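Local coordinates for ATP-dependent RNA helicase HrpB (Escherichia coli, PDB 6EUD), which hydrolyses ATP to ADP and phosphate as a DExH-box NTPase of the DEAH/RHA helicase group that binds single-stranded RNA, at residues A[612-616]-A[664-668]; A[627-633]-A[681-687]; A[734-739]-A[793-799]; A[759-765]-A[786-790]. All blocks are in the same frame, centred on the assembly; numbering follows the deposited sequence.

In the fold
All four contacts lie in the C-terminal third of HrpB, away from the predicted ATP site and the DEFH box of the helicase core. Contacts 1 and 2 form one helical unit: their segments alternate along the chain, their centres are about 15 Å apart, and Leu-668 of contact 1 packs on Leu-627 and Leu-684 of contact 2. Contacts 3 and 4 follow further along, centres about 12 Å apart, with the segments of contact 4 falling between those of contact 3; they pack the end of helix 779-789 and the tail after it onto loops of the sheet 709-768. Contacts 2 and 4 stay about 16 Å apart (nearest atoms); the pairs belong to separate parts of this region.

Contact 1 (A[612-616]-A[664-668]); sequences HQAML and LETWL
Leu-664 opens the second segment by laying its CB against CD2 of Leu-616, 3.9 Å away, the two side chains running antiparallel side by side. Its CD1 also comes to 3.5 Å from the backbone O of Leu-616. One residue on, Glu-665 bends at chi2 (76°), which folds its carboxylate back toward helix 608-622. There OE2 accepts a hydrogen bond from NE2 of Gln-613 at 2.8 Å, with an N-H...O angle of 148°, on the anti lone pair, the one away from OE1. Amide and carboxylate lie nearly coplanar, although the two side chains are roughly perpendicular. Under this polar bridge, CD1 of Leu-616 touches the same OE2 at 3.5 Å. The other oxygen, OE1, makes a salt bridge to Arg-620, so two residues about two turns apart on helix 608-622 hold one carboxylate, one at each oxygen, and limit its rotation. Last comes Leu-668, whose CD2 meets CD2 of Leu-616 at 4.1 Å. Leu-616 thus points its CD1 to Glu-665 and its CD2 to the two leucines. The short helix 664-667 therefore packs against helix 608-622, where Ile-619 continues the apolar seam, while Ala-614 of that helix is turned to strand 571-579.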
loop_
_atom_site.group_PDB
_atom_site.type_symbol
_atom_site.label_atom_id
_atom_site.label_comp_id
_atom_site.label_asym_id
_atom_site.label_seq_id
_atom_site.Cartn_x
_atom_site.Cartn_y
_atom_site.Cartn_z
ATOM N N HIS A 612 23.085 -16.696 26.118
ATOM C CA HIS A 612 21.698 -16.449 26.446
ATOM C C HIS A 612 20.932 -16.042 25.213
ATOM O O HIS A 612 19.804 -16.496 24.985
ATOM C CB HIS A 612 21.592 -15.382 27.518
ATOM C CG HIS A 612 22.217 -15.789 28.807
ATOM N ND1 HIS A 612 22.733 -14.883 29.704
ATOM C CD2 HIS A 612 22.415 -17.014 29.346
ATOM C CE1 HIS A 612 23.224 -15.535 30.745
ATOM N NE2 HIS A 612 23.043 -16.828 30.553
ATOM N N GLN A 613 21.559 -15.199 24.407
ATOM C CA GLN A 613 20.942 -14.756 23.178
ATOM C C GLN A 613 20.748 -15.952 22.242
ATOM O O GLN A 613 19.675 -16.106 21.640
ATOM C CB GLN A 613 21.778 -13.659 22.512
ATOM C CG GLN A 613 21.079 -12.998 21.315
ATOM C CD GLN A 613 19.792 -12.231 21.707
ATOM O OE1 GLN A 613 19.755 -11.537 22.729
ATOM N NE2 GLN A 613 18.742 -12.365 20.890
ATOM N N ALA A 614 21.763 -16.810 22.138
ATOM C CA ALA A 614 21.675 -17.976 21.255
ATOM C C ALA A 614 20.549 -18.915 21.704
ATOM O O ALA A 614 19.885 -19.538 20.877
ATOM C CB ALA A 614 23.011 -18.723 21.193
ATOM N N MET A 615 20.327 -19.008 23.012
ATOM C CA MET A 615 19.238 -19.819 23.546
ATOM C C MET A 615 17.855 -19.236 23.207
ATOM O O MET A 615 16.907 -19.999 22.929
ATOM C CB MET A 615 19.389 -19.961 25.059
ATOM C CG MET A 615 20.541 -20.851 25.494
ATOM S SD MET A 615 20.662 -20.955 27.300
ATOM C CE MET A 615 22.006 -22.128 27.498
ATOM N N LEU A 616 17.731 -17.904 23.259
ATOM C CA LEU A 616 16.487 -17.237 22.856
ATOM C C LEU A 616 16.110 -17.594 21.424
ATOM O O LEU A 616 14.936 -17.861 21.136
ATOM C CB LEU A 616 16.596 -15.713 22.984
ATOM C CG LEU A 616 16.765 -15.118 24.387
ATOM C CD1 LEU A 616 16.558 -13.632 24.332
ATOM C CD2 LEU A 616 15.799 -15.741 25.353
ATOM N N LEU A 664 11.126 -12.034 23.732
ATOM C CA LEU A 664 11.962 -12.820 24.667
ATOM C C LEU A 664 13.078 -12.002 25.315
ATOM O O LEU A 664 13.353 -12.134 26.514
ATOM C CB LEU A 664 12.577 -14.017 23.942
ATOM C CG LEU A 664 11.589 -15.127 23.602
ATOM C CD1 LEU A 664 12.250 -16.162 22.704
ATOM C CD2 LEU A 664 11.092 -15.754 24.890
ATOM N N GLU A 665 13.705 -11.149 24.507
ATOM C CA GLU A 665 14.746 -10.239 24.968
ATOM C C GLU A 665 14.243 -9.335 26.100
ATOM O O GLU A 665 14.962 -9.044 27.054
ATOM C CB GLU A 665 15.261 -9.393 23.788
ATOM C CG GLU A 665 16.165 -10.156 22.796
ATOM C CD GLU A 665 15.395 -11.097 21.862
ATOM O OE1 GLU A 665 14.153 -10.948 21.730
ATOM O OE2 GLU A 665 16.028 -11.996 21.256
ATOM N N THR A 666 12.992 -8.904 26.010
ATOM C CA THR A 666 12.464 -7.983 27.008
ATOM C C THR A 666 11.938 -8.710 28.271
ATOM O O THR A 666 12.287 -8.318 29.383
ATOM C CB THR A 666 11.362 -7.084 26.396
ATOM O OG1 THR A 666 10.269 -7.889 25.948
ATOM C CG2 THR A 666 11.897 -6.352 25.204
ATOM N N TRP A 667 11.144 -9.775 28.120
ATOM C CA TRP A 667 10.540 -10.408 29.302
ATOM C C TRP A 667 11.309 -11.593 29.899
ATOM O O TRP A 667 11.179 -11.865 31.101
ATOM C CB TRP A 667 9.091 -10.844 28.998
ATOM C CG TRP A 667 8.902 -12.023 28.084
ATOM C CD1 TRP A 667 8.862 -11.997 26.725
ATOM C CD2 TRP A 667 8.663 -13.394 28.462
ATOM N NE1 TRP A 667 8.641 -13.263 26.224
ATOM C CE2 TRP A 667 8.512 -14.139 27.270
ATOM C CE3 TRP A 667 8.576 -14.064 29.689
ATOM C CZ2 TRP A 667 8.279 -15.527 27.270
ATOM C CZ3 TRP A 667 8.342 -15.441 29.690
ATOM C CH2 TRP A 667 8.199 -16.158 28.487
ATOM N N LEU A 668 12.104 -12.291 29.088
ATOM C CA LEU A 668 12.718 -13.538 29.538
ATOM C C LEU A 668 14.202 -13.409 29.809
ATOM O O LEU A 668 14.701 -13.933 30.808
ATOM C CB LEU A 668 12.487 -14.653 28.520
ATOM C CG LEU A 668 13.062 -15.973 29.043
ATOM C CD1 LEU A 668 12.382 -16.329 30.381
ATOM C CD2 LEU A 668 12.927 -17.114 28.013
#

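Contact 2 (A[627-633]-A[681-687])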
loop_
_atom_site.group_PDB
_atom_site.type_symbol
_atom_site.label_atom_id
_atom_site.label_comp_id
_atom_site.label_asym_id
_atom_site.label_seq_id
_atom_site.Cartn_x
_atom_site.Cartn_y
_atom_site.Cartn_z
ATOM N N LEU A 627 10.264 -24.106 27.729
ATOM C CA LEU A 627 10.242 -23.468 29.036
ATOM C C LEU A 627 9.369 -24.278 29.983
ATOM O O LEU A 627 8.632 -25.179 29.547
ATOM C CB LEU A 627 9.723 -22.039 28.920
ATOM C CG LEU A 627 10.601 -21.228 27.971
ATOM C CD1 LEU A 627 10.019 -19.859 27.764
ATOM C CD2 LEU A 627 12.027 -21.170 28.524
ATOM N N ASN A 628 9.464 -23.975 31.278
ATOM C CA ASN A 628 8.654 -24.680 32.273
ATOM C C ASN A 628 7.321 -23.995 32.543
ATOM O O ASN A 628 7.230 -23.076 33.366
ATOM C CB ASN A 628 9.409 -24.828 33.588
ATOM C CG ASN A 628 8.654 -25.668 34.583
ATOM O OD1 ASN A 628 7.850 -26.515 34.198
ATOM N ND2 ASN A 628 8.907 -25.447 35.872
ATOM N N TRP A 629 6.286 -24.457 31.855
ATOM C CA TRP A 629 4.962 -23.879 32.000
ATOM C C TRP A 629 4.154 -24.591 33.075
ATOM O O TRP A 629 3.429 -25.540 32.783
ATOM C CB TRP A 629 4.237 -23.920 30.656
ATOM C CG TRP A 629 4.813 -22.924 29.723
ATOM C CD1 TRP A 629 5.828 -23.120 28.832
ATOM C CD2 TRP A 629 4.450 -21.540 29.628
ATOM N NE1 TRP A 629 6.104 -21.943 28.175
ATOM C CE2 TRP A 629 5.274 -20.959 28.649
ATOM C CE3 TRP A 629 3.501 -20.742 30.277
ATOM C CZ2 TRP A 629 5.173 -19.604 28.289
ATOM C CZ3 TRP A 629 3.400 -19.391 29.927
ATOM C CH2 TRP A 629 4.234 -18.837 28.941
ATOM N N THR A 630 4.294 -24.140 34.321
ATOM C CA THR A 630 3.493 -24.673 35.427
ATOM C C THR A 630 2.030 -24.287 35.234
ATOM O O THR A 630 1.737 -23.330 34.498
ATOM C CB THR A 630 3.961 -24.143 36.796
ATOM O OG1 THR A 630 3.897 -22.712 36.787
ATOM C CG2 THR A 630 5.372 -24.572 37.088
ATOM N N ALA A 631 1.127 -25.021 35.892
ATOM C CA ALA A 631 -0.289 -24.664 35.937
ATOM C C ALA A 631 -0.462 -23.199 36.326
ATOM O O ALA A 631 -1.293 -22.480 35.738
ATOM C CB ALA A 631 -1.041 -25.556 36.899
ATOM N N GLU A 632 0.354 -22.746 37.277
ATOM C CA GLU A 632 0.291 -21.360 37.747
ATOM C C GLU A 632 0.726 -20.324 36.689
ATOM O O GLU A 632 0.059 -19.295 36.504
ATOM C CB GLU A 632 1.142 -21.192 39.003
ATOM C CG GLU A 632 1.055 -19.806 39.591
ATOM C CD GLU A 632 2.020 -19.606 40.732
ATOM O OE1 GLU A 632 3.225 -19.880 40.552
ATOM O OE2 GLU A 632 1.562 -19.208 41.823
ATOM N N ALA A 633 1.843 -20.590 36.012
ATOM C CA ALA A 633 2.306 -19.717 34.927
ATOM C C ALA A 633 1.278 -19.635 33.820
ATOM O O ALA A 633 0.978 -18.551 33.346
ATOM C CB ALA A 633 3.644 -20.196 34.355
ATOM N N LEU A 681 17.168 -23.862 31.199
ATOM C CA LEU A 681 15.988 -23.247 30.580
ATOM C C LEU A 681 14.690 -23.635 31.305
ATOM O O LEU A 681 13.785 -22.820 31.410
ATOM C CB LEU A 681 15.875 -23.624 29.100
ATOM C CG LEU A 681 16.710 -22.812 28.108
ATOM C CD1 LEU A 681 16.410 -23.221 26.665
ATOM C CD2 LEU A 681 16.473 -21.322 28.309
ATOM N N LYS A 682 14.608 -24.875 31.798
ATOM C CA LYS A 682 13.423 -25.344 32.517
ATOM C C LYS A 682 13.366 -24.785 33.942
ATOM O O LYS A 682 12.365 -24.913 34.609
ATOM C CB LYS A 682 13.381 -26.877 32.569
ATOM C CG LYS A 682 12.922 -27.572 31.294
ATOM C CD LYS A 682 11.423 -27.395 31.071
ATOM C CE LYS A 682 10.906 -28.276 29.935
ATOM N NZ LYS A 682 9.456 -28.065 29.654
ATOM N N SER A 683 14.444 -24.161 34.397
ATOM C CA SER A 683 14.522 -23.612 35.753
ATOM C C SER A 683 14.009 -22.164 35.860
ATOM O O SER A 683 13.755 -21.657 36.956
ATOM C CB SER A 683 15.972 -23.672 36.243
ATOM O OG SER A 683 16.509 -24.967 36.042
ATOM N N LEU A 684 13.895 -21.491 34.721
ATOM C CA LEU A 684 13.401 -20.119 34.696
ATOM C C LEU A 684 11.990 -20.043 35.245
ATOM O O LEU A 684 11.139 -20.842 34.868
ATOM C CB LEU A 684 13.436 -19.563 33.279
ATOM C CG LEU A 684 14.832 -19.477 32.679
ATOM C CD1 LEU A 684 14.742 -19.243 31.184
ATOM C CD2 LEU A 684 15.637 -18.378 33.365
ATOM N N ASP A 685 11.758 -19.080 36.133
ATOM C CA ASP A 685 10.459 -18.876 36.762
ATOM C C ASP A 685 9.559 -18.110 35.826
ATOM O O ASP A 685 9.537 -16.867 35.822
ATOM C CB ASP A 685 10.602 -18.138 38.096
ATOM C CG ASP A 685 9.350 -18.224 38.951
ATOM O OD1 ASP A 685 8.233 -18.311 38.399
ATOM O OD2 ASP A 685 9.474 -18.199 40.185
ATOM N N ILE A 686 8.811 -18.867 35.030
ATOM C CA ILE A 686 8.011 -18.307 33.953
ATOM C C ILE A 686 6.909 -17.409 34.473
ATOM O O ILE A 686 6.600 -16.390 33.854
ATOM C CB ILE A 686 7.413 -19.440 33.075
ATOM C CG1 ILE A 686 8.547 -20.195 32.351
ATOM C CG2 ILE A 686 6.377 -18.907 32.088
ATOM C CD1 ILE A 686 9.434 -19.310 31.508
ATOM N N TYR A 687 6.329 -17.793 35.612
ATOM C CA TYR A 687 5.277 -17.022 36.275
ATOM C C TYR A 687 5.783 -15.659 36.691
ATOM O O TYR A 687 5.120 -14.656 36.479
ATOM C CB TYR A 687 4.759 -17.756 37.513
ATOM C CG TYR A 687 3.859 -16.918 38.406
ATOM C CD1 TYR A 687 4.380 -16.170 39.477
ATOM C CD2 TYR A 687 2.485 -16.888 38.197
ATOM C CE1 TYR A 687 3.543 -15.392 40.301
ATOM C CE2 TYR A 687 1.650 -16.144 39.015
ATOM C CZ TYR A 687 2.180 -15.396 40.067
ATOM O OH TYR A 687 1.335 -14.652 40.859
HETATM O O HOH W 1 8.217 -21.803 35.561
HETATM O O HOH W 2 7.621 -28.557 31.911
HETATM O O HOH W 3 10.434 -23.119 36.554
HETATM O O HOH W 4 11.171 -21.937 32.387
#
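The two segments come closest at two points, Asn-628 beside Lys-682 (4.8 Å between CA atoms) and Ala-633 beside Tyr-687 (4.2 Å), each segment running from a loop into the start of a helix. Ile-686 fills the middle. Its CG2 sits over a face of the Trp-629 six-membered ring, 3.7 Å from the centroid, a CH-pi contact, and also touches CB of Ala-633. Its CD1 branch turns the other way to CB of Leu-627, 3.8 Å off. At the helix end the carboxylate of Glu-632 stacks on a face of the Tyr-687 ring, the planes 21° apart, with CG 3.5 Å from CD2 of the tyrosine. At the other end NZ of Lys-682 donates to O of Leu-627 at 3.0 Å from well above the carbonyl plane. Four waters bridge the segments, one taking the N-H of Asn-628 and donating to O of both Leu-681 and Leu-684. An apolar centre is thus flanked by loop backbone whose polar groups meet largely through water.

Contact 3 (A[734-739]-A[793-799])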
loop_
_atom_site.group_PDB
_atom_site.type_symbol
_atom_site.label_atom_id
_atom_site.label_comp_id
_atom_site.label_asym_id
_atom_site.label_seq_id
_atom_site.Cartn_x
_atom_site.Cartn_y
_atom_site.Cartn_z
ATOM N N MET A 734 -21.595 -27.176 47.080
ATOM C CA MET A 734 -22.792 -26.360 47.220
ATOM C C MET A 734 -22.978 -25.873 48.648
ATOM O O MET A 734 -23.311 -24.715 48.874
ATOM C CB MET A 734 -24.015 -27.155 46.780
ATOM C CG MET A 734 -25.320 -26.384 46.845
ATOM S SD MET A 734 -26.728 -27.353 46.259
ATOM C CE MET A 734 -26.820 -28.656 47.482
ATOM N N GLN A 735 -22.730 -26.755 49.608
ATOM C CA GLN A 735 -22.921 -26.433 51.024
ATOM C C GLN A 735 -22.132 -25.171 51.442
ATOM O O GLN A 735 -22.552 -24.433 52.343
ATOM C CB GLN A 735 -22.525 -27.644 51.895
ATOM C CG GLN A 735 -21.037 -27.958 51.871
ATOM C CD GLN A 735 -20.718 -29.440 51.802
ATOM O OE1 GLN A 735 -21.556 -30.253 51.430
ATOM N NE2 GLN A 735 -19.487 -29.793 52.140
ATOM N N GLU A 736 -21.010 -24.917 50.767
ATOM C CA GLU A 736 -20.147 -23.797 51.116
ATOM C C GLU A 736 -20.684 -22.462 50.599
ATOM O O GLU A 736 -20.254 -21.402 51.034
ATOM C CB GLU A 736 -18.732 -24.028 50.583
ATOM C CG GLU A 736 -17.982 -25.179 51.256
ATOM C CD GLU A 736 -16.473 -24.940 51.329
ATOM O OE1 GLU A 736 -15.740 -25.248 50.354
ATOM O OE2 GLU A 736 -16.020 -24.431 52.374
ATOM N N MET A 737 -21.622 -22.508 49.661
ATOM C CA MET A 737 -22.179 -21.282 49.095
ATOM C C MET A 737 -23.415 -20.784 49.853
ATOM O O MET A 737 -24.055 -19.812 49.441
ATOM C CB MET A 737 -22.527 -21.500 47.628
ATOM C CG MET A 737 -21.325 -21.790 46.755
ATOM S SD MET A 737 -20.101 -20.494 46.890
ATOM C CE MET A 737 -21.075 -19.041 46.402
ATOM N N PHE A 738 -23.764 -21.448 50.950
ATOM C CA PHE A 738 -24.908 -21.009 51.743
ATOM C C PHE A 738 -24.694 -19.625 52.344
ATOM O O PHE A 738 -23.640 -19.337 52.923
ATOM C CB PHE A 738 -25.200 -22.003 52.864
ATOM C CG PHE A 738 -25.726 -23.313 52.385
ATOM C CD1 PHE A 738 -26.265 -23.430 51.117
ATOM C CD2 PHE A 738 -25.680 -24.426 53.199
ATOM C CE1 PHE A 738 -26.752 -24.644 50.669
ATOM C CE2 PHE A 738 -26.162 -25.636 52.756
ATOM C CZ PHE A 738 -26.701 -25.747 51.490
ATOM N N GLY A 739 -25.705 -18.773 52.233
ATOM C CA GLY A 739 -25.613 -17.431 52.779
ATOM C C GLY A 739 -25.348 -16.388 51.708
ATOM O O GLY A 739 -25.506 -15.185 51.942
ATOM N N HIS A 793 -26.139 -34.214 56.782
ATOM C CA HIS A 793 -25.931 -32.784 56.574
ATOM C C HIS A 793 -27.234 -31.999 56.669
ATOM O O HIS A 793 -28.308 -32.527 56.381
ATOM C CB HIS A 793 -25.291 -32.513 55.209
ATOM C CG HIS A 793 -23.848 -32.890 55.132
ATOM N ND1 HIS A 793 -23.429 -34.185 54.923
ATOM C CD2 HIS A 793 -22.725 -32.142 55.247
ATOM C CE1 HIS A 793 -22.109 -34.220 54.909
ATOM N NE2 HIS A 793 -21.658 -32.995 55.102
ATOM N N VAL A 794 -27.132 -30.732 57.059
ATOM C CA VAL A 794 -28.277 -29.838 56.999
ATOM C C VAL A 794 -28.401 -29.247 55.586
ATOM O O VAL A 794 -27.499 -28.557 55.108
ATOM C CB VAL A 794 -28.174 -28.691 58.033
ATOM C CG1 VAL A 794 -29.413 -27.808 57.974
ATOM C CG2 VAL A 794 -27.971 -29.241 59.430
ATOM N N TRP A 795 -29.514 -29.541 54.923
ATOM C CA TRP A 795 -29.838 -28.966 53.624
ATOM C C TRP A 795 -31.061 -28.070 53.757
ATOM O O TRP A 795 -32.192 -28.528 53.597
ATOM C CB TRP A 795 -30.083 -30.069 52.598
ATOM C CG TRP A 795 -28.981 -31.074 52.578
ATOM C CD1 TRP A 795 -28.968 -32.289 53.201
ATOM C CD2 TRP A 795 -27.708 -30.943 51.928
ATOM N NE1 TRP A 795 -27.775 -32.931 52.963
ATOM C CE2 TRP A 795 -26.983 -32.122 52.186
ATOM C CE3 TRP A 795 -27.117 -29.947 51.145
ATOM C CZ2 TRP A 795 -25.694 -32.333 51.688
ATOM C CZ3 TRP A 795 -25.839 -30.162 50.651
ATOM C CH2 TRP A 795 -25.141 -31.342 50.933
ATOM N N PRO A 796 -30.836 -26.781 54.046
ATOM C CA PRO A 796 -31.874 -25.809 54.423
ATOM C C PRO A 796 -32.812 -25.405 53.284
ATOM O O PRO A 796 -32.408 -25.359 52.117
ATOM C CB PRO A 796 -31.061 -24.603 54.884
ATOM C CG PRO A 796 -29.810 -24.687 54.073
ATOM C CD PRO A 796 -29.509 -26.154 53.933
ATOM N N ASP A 797 -34.055 -25.093 53.638
ATOM C CA ASP A 797 -35.062 -24.714 52.656
ATOM C C ASP A 797 -34.775 -23.315 52.100
ATOM O O ASP A 797 -35.229 -22.970 51.011
ATOM C CB ASP A 797 -36.467 -24.785 53.273
ATOM C CG ASP A 797 -36.864 -26.206 53.688
ATOM O OD1 ASP A 797 -36.985 -27.097 52.817
ATOM O OD2 ASP A 797 -37.048 -26.436 54.901
ATOM N N ASP A 798 -34.005 -22.517 52.837
ATOM C CA ASP A 798 -33.623 -21.179 52.369
ATOM C C ASP A 798 -32.094 -20.966 52.402
ATOM O O ASP A 798 -31.582 -20.177 53.203
ATOM C CB ASP A 798 -34.323 -20.109 53.208
ATOM C CG ASP A 798 -34.443 -18.783 52.484
ATOM O OD1 ASP A 798 -35.568 -18.436 52.064
ATOM O OD2 ASP A 798 -33.419 -18.086 52.330
ATOM N N PRO A 799 -31.362 -21.659 51.509
ATOM C CA PRO A 799 -29.892 -21.639 51.493
ATOM C C PRO A 799 -29.300 -20.251 51.251
ATOM O O PRO A 799 -28.236 -19.945 51.781
ATOM C CB PRO A 799 -29.547 -22.593 50.345
ATOM C CG PRO A 799 -30.760 -22.604 49.485
ATOM C CD PRO A 799 -31.915 -22.450 50.395
#
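Phe-738 is where the loop after strand 729-733 and the tail after helix 779-789 meet, a loop-to-loop packing within the ATP-dependent helicase C-terminal region of HrpB. Beginning at CB, the side chain lies 3.8 Å from O of Pro-799. With chi1 at -69°, CG stands beside the backbone N and the ring is carried in among the prolines. CD1 and its neighbour CE1 both rest on CB of Pro-799, CD1 at 3.5 Å. Across the ring, CE2 meets CD of Pro-796 at 3.6 Å and, at the ring edge, the carbonyl O of Val-794. The tip atom, CZ, reaches CE3 of Trp-795 at 4.2 Å. Pro-796 covers one face of the ring, its CG making a CH-pi contact, and CA of Gln-735 lies over the opposite face, so the phenyl is sandwiched between the tail and its own loop.

Alongside, the CE of Met-734 touches CZ3 of Trp-795 at 3.6 Å, and OE1 of Gln-735 approaches CH2 of that indole, the amide and ring planes 52° apart. The indole NE1 makes a hydrogen bond to O of Tyr-790, and Met-786 also packs on the ring. At the far end of the contact one backbone bond closes the pair: N of Gly-739 donates to O of Pro-799 at 2.8 Å, nearly along the C=O axis.

Contact 4 (A[759-765]-A[786-790]); sequences SPAQRPL and MKGRY
The methyl CE of Met-786 ends against CD of the Pro-760 ring at 3.3 Å. This begins the apolar group of contacts, in which Met-786 bends at chi2 and chi3, which turns CE to CB of Ser-759 and SD to CD1 of Leu-765. Against Tyr-790 the same proline turns CG over one ring face, 4.2 Å from the centroid, a CH-pi contact; CG of Arg-789 lies over the opposite face. The polar contacts gather at the tyrosine hydroxyl. NH2 of Arg-763 donates to OH of Tyr-790 at 2.9 Å in a nearly straight bond (172°), with guanidinium and ring only 9° apart, so that they meet edge to edge. On the charged side, NH1 of Arg-789 lies over one face of the Arg-763 guanidinium, the two planes inclined at 48° and NE of Arg-763 3.7 Å from that NH1, a like-charge approach; over the other face sits OG of Ser-759. Within its own segment, this OG accepts from N of Ala-761, closing an ST turn within a type I beta turn. The contact thus fits the turn between strands 751-758 and 764-768 against the C-terminal end of helix 779-789, with Trp-795 packed on both Pro-760 and Met-786.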
loop_
_atom_site.group_PDB
_atom_site.type_symbol
_atom_site.label_atom_id
_atom_site.label_comp_id
_atom_site.label_asym_id
_atom_site.label_seq_id
_atom_site.Cartn_x
_atom_site.Cartn_y
_atom_site.Cartn_z
ATOM N N SER A 759 -21.498 -31.910 45.413
ATOM C CA SER A 759 -21.936 -32.565 46.641
ATOM C C SER A 759 -20.775 -32.711 47.645
ATOM O O SER A 759 -19.627 -32.445 47.293
ATOM C CB SER A 759 -22.514 -33.929 46.277
ATOM O OG SER A 759 -21.457 -34.814 45.942
ATOM N N PRO A 760 -21.060 -33.146 48.892
ATOM C CA PRO A 760 -19.983 -33.438 49.847
ATOM C C PRO A 760 -18.898 -34.339 49.304
ATOM O O PRO A 760 -17.758 -34.249 49.746
ATOM C CB PRO A 760 -20.715 -34.154 50.974
ATOM C CG PRO A 760 -22.046 -33.515 50.984
ATOM C CD PRO A 760 -22.379 -33.270 49.539
ATOM N N ALA A 761 -19.268 -35.199 48.361
ATOM C CA ALA A 761 -18.337 -36.137 47.749
ATOM C C ALA A 761 -17.757 -35.560 46.449
ATOM O O ALA A 761 -17.173 -36.312 45.669
ATOM C CB ALA A 761 -19.003 -37.481 47.489
ATOM N N GLN A 762 -17.912 -34.244 46.238
ATOM C CA GLN A 762 -17.155 -33.518 45.220
ATOM C C GLN A 762 -17.604 -33.950 43.837
ATOM O O GLN A 762 -16.908 -33.768 42.843
ATOM C CB GLN A 762 -15.660 -33.708 45.517
ATOM C CG GLN A 762 -15.111 -32.622 46.454
ATOM C CD GLN A 762 -14.210 -31.608 45.705
ATOM O OE1 GLN A 762 -14.440 -30.354 45.725
ATOM N NE2 GLN A 762 -13.014 -32.140 45.324
ATOM N N ARG A 763 -18.868 -34.372 43.832
ATOM C CA ARG A 763 -19.679 -34.796 42.690
ATOM C C ARG A 763 -20.573 -33.629 42.223
ATOM O O ARG A 763 -21.340 -33.088 43.023
ATOM C CB ARG A 763 -20.544 -36.001 43.102
ATOM C CG ARG A 763 -21.466 -36.589 42.040
ATOM C CD ARG A 763 -22.309 -37.738 42.630
ATOM N NE ARG A 763 -23.293 -37.317 43.647
ATOM C CZ ARG A 763 -23.195 -37.517 44.969
ATOM N NH1 ARG A 763 -24.163 -37.101 45.781
ATOM N NH2 ARG A 763 -22.145 -38.137 45.490
ATOM N N PRO A 764 -20.467 -33.237 40.937
ATOM C CA PRO A 764 -21.189 -32.134 40.274
ATOM C C PRO A 764 -22.713 -32.258 40.346
ATOM O O PRO A 764 -23.298 -33.158 39.745
ATOM C CB PRO A 764 -20.709 -32.220 38.818
ATOM C CG PRO A 764 -20.140 -33.587 38.676
ATOM C CD PRO A 764 -19.572 -33.937 40.005
ATOM N N LEU A 765 -23.327 -31.342 41.092
ATOM C CA LEU A 765 -24.768 -31.268 41.260
ATOM C C LEU A 765 -25.421 -30.331 40.238
ATOM O O LEU A 765 -26.492 -30.620 39.718
ATOM C CB LEU A 765 -25.105 -30.797 42.670
ATOM C CG LEU A 765 -24.643 -31.688 43.820
ATOM C CD1 LEU A 765 -25.027 -31.078 45.170
ATOM C CD2 LEU A 765 -25.215 -33.095 43.676
ATOM N N MET A 786 -30.075 -34.564 48.323
ATOM C CA MET A 786 -29.063 -34.352 49.351
ATOM C C MET A 786 -29.604 -34.731 50.727
ATOM O O MET A 786 -28.840 -35.018 51.652
ATOM C CB MET A 786 -28.577 -32.900 49.338
ATOM C CG MET A 786 -27.907 -32.496 48.040
ATOM S SD MET A 786 -26.846 -33.798 47.394
ATOM C CE MET A 786 -25.500 -33.602 48.499
ATOM N N LYS A 787 -30.928 -34.733 50.857
ATOM C CA LYS A 787 -31.564 -35.238 52.064
ATOM C C LYS A 787 -31.635 -36.766 52.038
ATOM O O LYS A 787 -31.887 -37.397 53.064
ATOM C CB LYS A 787 -32.954 -34.629 52.237
ATOM C CG LYS A 787 -32.913 -33.238 52.834
ATOM C CD LYS A 787 -34.301 -32.691 53.094
ATOM C CE LYS A 787 -34.220 -31.375 53.851
ATOM N NZ LYS A 787 -35.561 -30.777 54.075
ATOM N N GLY A 788 -31.381 -37.351 50.870
ATOM C CA GLY A 788 -31.401 -38.796 50.710
ATOM C C GLY A 788 -30.048 -39.491 50.756
ATOM O O GLY A 788 -29.908 -40.540 51.383
ATOM N N ARG A 789 -29.045 -38.923 50.092
ATOM C CA ARG A 789 -27.740 -39.571 50.038
ATOM C C ARG A 789 -26.818 -39.077 51.151
ATOM O O ARG A 789 -25.834 -39.735 51.488
ATOM C CB ARG A 789 -27.091 -39.357 48.675
ATOM C CG ARG A 789 -25.900 -40.260 48.415
ATOM C CD ARG A 789 -25.551 -40.243 46.948
ATOM N NE ARG A 789 -26.709 -40.601 46.138
ATOM C CZ ARG A 789 -26.737 -40.531 44.813
ATOM N NH1 ARG A 789 -25.671 -40.099 44.153
ATOM N NH2 ARG A 789 -27.832 -40.878 44.150
ATOM N N TYR A 790 -27.143 -37.922 51.725
ATOM C CA TYR A 790 -26.365 -37.389 52.847
ATOM C C TYR A 790 -27.266 -36.783 53.919
ATOM O O TYR A 790 -27.257 -35.566 54.126
ATOM C CB TYR A 790 -25.353 -36.340 52.359
ATOM C CG TYR A 790 -24.421 -36.859 51.290
ATOM C CD1 TYR A 790 -23.366 -37.702 51.614
ATOM C CD2 TYR A 790 -24.601 -36.515 49.956
ATOM C CE1 TYR A 790 -22.517 -38.192 50.642
ATOM C CE2 TYR A 790 -23.754 -36.993 48.972
ATOM C CZ TYR A 790 -22.712 -37.834 49.322
ATOM O OH TYR A 790 -21.866 -38.323 48.356
#